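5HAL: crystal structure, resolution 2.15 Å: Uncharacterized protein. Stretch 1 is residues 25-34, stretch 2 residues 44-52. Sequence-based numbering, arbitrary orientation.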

# COMPACT_ATOMS: atom_id res chain seq x y z
N VAL A 25 6.10 4.95 0.15
CA VAL A 25 6.38 4.20 -1.07
C VAL A 25 6.61 5.20 -2.19
O VAL A 25 5.85 6.15 -2.35
N ARG A 26 7.68 4.98 -2.96
CA ARG A 26 8.04 5.87 -4.06
C ARG A 26 8.15 5.06 -5.34
O ARG A 26 8.93 4.11 -5.42
N TYR A 27 7.36 5.44 -6.35
CA TYR A 27 7.37 4.80 -7.65
C TYR A 27 7.56 5.88 -8.71
O TYR A 27 7.47 7.07 -8.43
N ASP A 28 7.82 5.45 -9.94
CA ASP A 28 7.84 6.42 -11.03
C ASP A 28 6.49 7.13 -11.11
O ASP A 28 5.46 6.50 -11.35
N GLY A 29 6.51 8.44 -10.87
CA GLY A 29 5.31 9.25 -10.98
C GLY A 29 4.35 9.17 -9.82
O GLY A 29 3.23 9.68 -9.93
N LEU A 30 4.74 8.57 -8.70
CA LEU A 30 3.81 8.42 -7.58
C LEU A 30 4.60 8.23 -6.28
O LEU A 30 5.46 7.36 -6.20
N THR A 31 4.29 9.07 -5.29
CA THR A 31 4.77 8.89 -3.93
C THR A 31 3.57 8.89 -3.00
O THR A 31 2.66 9.71 -3.15
N ALA A 32 3.56 7.95 -2.06
CA ALA A 32 2.44 7.85 -1.14
C ALA A 32 2.93 7.41 0.23
O ALA A 32 4.01 6.83 0.37
N LEU A 33 2.12 7.70 1.23
CA LEU A 33 2.30 7.19 2.58
C LEU A 33 1.24 6.12 2.82
O LEU A 33 0.07 6.34 2.48
N ASN A 34 1.64 4.96 3.35
CA ASN A 34 0.70 3.92 3.78
C ASN A 34 0.82 3.81 5.30
O ASN A 34 1.86 3.38 5.81
N ARG A 44 -4.63 3.93 6.27
CA ARG A 44 -4.91 5.25 5.72
C ARG A 44 -3.75 5.68 4.84
O ARG A 44 -2.58 5.58 5.25
N TYR A 45 -4.06 6.15 3.63
CA TYR A 45 -3.03 6.53 2.68
C TYR A 45 -3.12 8.03 2.39
O TYR A 45 -4.17 8.66 2.58
N ALA A 46 -2.00 8.58 1.96
CA ALA A 46 -1.92 9.96 1.48
C ALA A 46 -0.98 9.98 0.29
O ALA A 46 0.18 9.59 0.40
N ILE A 47 -1.49 10.41 -0.86
CA ILE A 47 -0.67 10.58 -2.05
C ILE A 47 0.00 11.95 -1.97
O ILE A 47 -0.67 12.98 -1.96
N THR A 48 1.33 11.95 -1.90
CA THR A 48 2.08 13.18 -1.68
C THR A 48 2.83 13.66 -2.91
O THR A 48 3.48 14.71 -2.84
N ASP A 49 2.77 12.93 -4.02
CA ASP A 49 3.49 13.35 -5.21
C ASP A 49 2.85 12.71 -6.44
O ASP A 49 2.35 11.59 -6.38
N GLY A 50 2.88 13.44 -7.55
CA GLY A 50 2.29 12.96 -8.77
C GLY A 50 0.95 13.61 -9.04
O GLY A 50 0.50 14.48 -8.29
N PRO A 51 0.28 13.19 -10.11
CA PRO A 51 -0.95 13.89 -10.53
C PRO A 51 -2.10 13.75 -9.55
O PRO A 51 -3.07 14.51 -9.66
N TYR A 52 -2.04 12.82 -8.60
CA TYR A 52 -3.12 12.63 -7.65
C TYR A 52 -2.74 13.10 -6.25
O TYR A 52 -3.42 12.74 -5.28

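Adjacent antiparallel strands are held together by their backbones, while their side chains alternate between the two faces of the sheet; strands 30-34 and 44-49 show what a beta bulge does to this scheme. The well-formed hydrogen bonds include the reciprocal pair Leu33 N to Ala46 O, 2.8 Å, and Ala46 N to Leu33 O, 3.1 Å. Beyond them the register slips by one residue, and Thr31 O receives two amides: Thr48 N at 2.9 Å and, weakly, Asp49 N at 3.3 Å. Thr31 N returns a weak bond to Asp49 O at 3.4 Å.

Side-chain polarity adds little across the strands. Arg26, chi1 m, brings NH1 to 4.5 Å from Asp49 OD2, beyond a salt bridge. Asp49, chi1 t, instead takes a weak bond at OD1 from its neighbour, Gly50 N, at 3.2 Å. The side-chain bond of Asn34, chi1 m, is likewise local, with ND2 weakly bonded to Leu33 O at 3.2 Å.

Packing follows the two faces. Thr31, Leu33, Ala46 and Asp49 share one. Here Thr31, chi1 m, lies beside Asp49, CB to CB 3.5 Å, and its CG2 lies 3.3 Å from OG1 of Thr48, the extra residue of the bulge, whose CA-to-CB bond points sideways and whose chi1 is p. Leu33, in the mt rotamer, extends CD1 to 4.2 Å from Thr48 CG2.

The opposite face carries Ala32, Asn34, Tyr45 and Ile47. Ala32 pairs with Ile47 at a CA to CA distance of 4.2 Å. Ile47, an mt rotamer, sets CG2 3.6 Å from CD1 of Leu30; that leucine, tp, starts away from the partner strand, but its end comes nearer. Asn34 ND2 lies 4.1 Å from Tyr45 CB, while Tyr45, chi1 p, carries its ring off from the partner strand beyond CB.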

# COMPACT_ATOMS: atom_id res chain seq x y z
CB VAL A 25 5.23 3.22 -1.40
CG1 VAL A 25 5.30 2.02 -0.45
CG2 VAL A 25 3.85 3.89 -1.30
CB ARG A 26 9.36 6.60 -3.77
CG ARG A 26 9.44 7.26 -2.40
CD ARG A 26 10.66 8.19 -2.28
NE ARG A 26 10.45 9.42 -3.06
CZ ARG A 26 10.20 10.61 -2.53
NH1 ARG A 26 9.99 11.65 -3.33
NH2 ARG A 26 10.16 10.78 -1.22
CB TYR A 27 6.07 4.03 -7.92
CG TYR A 27 5.49 3.26 -6.75
CD1 TYR A 27 5.88 1.96 -6.48
CD2 TYR A 27 4.53 3.84 -5.94
CE1 TYR A 27 5.33 1.25 -5.41
CE2 TYR A 27 3.98 3.14 -4.88
CZ TYR A 27 4.39 1.85 -4.62
OH TYR A 27 3.84 1.17 -3.56
CB ASP A 28 8.18 5.72 -12.34
CG ASP A 28 8.40 6.70 -13.46
OD1 ASP A 28 8.85 7.83 -13.19
OD2 ASP A 28 8.13 6.34 -14.62
CB LEU A 30 2.87 7.23 -7.81
CG LEU A 30 1.98 6.81 -6.63
CD1 LEU A 30 1.16 7.98 -6.18
CD2 LEU A 30 1.08 5.64 -7.02
CB THR A 31 5.74 10.00 -3.51
OG1 THR A 31 6.88 9.98 -4.37
CG2 THR A 31 6.20 9.80 -2.07
CB ALA A 32 1.37 6.88 -1.65
CB LEU A 33 2.17 8.32 3.61
CG LEU A 33 3.20 9.45 3.58
CD1 LEU A 33 2.78 10.62 4.49
CD2 LEU A 33 4.54 8.93 4.05
CB ASN A 34 0.97 2.56 3.12
CG ASN A 34 0.95 2.58 1.57
OD1 ASN A 34 1.52 1.68 0.94
ND2 ASN A 34 0.32 3.58 0.97
CB ARG A 44 -5.14 6.27 6.85
CG ARG A 44 -6.30 5.91 7.77
CD ARG A 44 -6.36 6.83 8.99
NE ARG A 44 -7.48 6.52 9.86
CZ ARG A 44 -7.50 5.51 10.73
NH1 ARG A 44 -6.45 4.72 10.83
NH2 ARG A 44 -8.56 5.31 11.51
CB TYR A 45 -3.12 5.72 1.37
CG TYR A 45 -4.43 5.86 0.59
CD1 TYR A 45 -4.65 6.92 -0.29
CD2 TYR A 45 -5.43 4.91 0.73
CE1 TYR A 45 -5.86 7.03 -1.01
CE2 TYR A 45 -6.63 5.01 0.03
CZ TYR A 45 -6.84 6.07 -0.83
OH TYR A 45 -8.04 6.13 -1.52
CB ALA A 46 -1.43 10.91 2.58
CB ILE A 47 -1.52 10.45 -3.32
CG1 ILE A 47 -2.21 9.08 -3.32
CG2 ILE A 47 -0.66 10.65 -4.57
CD1 ILE A 47 -3.05 8.84 -4.56
CB THR A 48 3.08 12.99 -0.52
OG1 THR A 48 4.11 12.07 -0.92
CG2 THR A 48 2.38 12.45 0.73
CB ASP A 49 4.98 12.99 -5.11
CG ASP A 49 5.87 13.93 -5.91
OD1 ASP A 49 5.37 14.99 -6.37
OD2 ASP A 49 7.06 13.61 -6.06
CB PRO A 51 -1.28 13.23 -11.87
CG PRO A 51 -0.69 11.87 -11.77
CD PRO A 51 0.58 12.05 -10.99
CB TYR A 52 -3.57 11.17 -7.63
CG TYR A 52 -4.25 10.77 -8.92
CD1 TYR A 52 -5.54 11.22 -9.21
CD2 TYR A 52 -3.61 9.97 -9.85
CE1 TYR A 52 -6.17 10.87 -10.39
CE2 TYR A 52 -4.24 9.61 -11.03
CZ TYR A 52 -5.52 10.06 -11.29
OH TYR A 52 -6.16 9.71 -12.47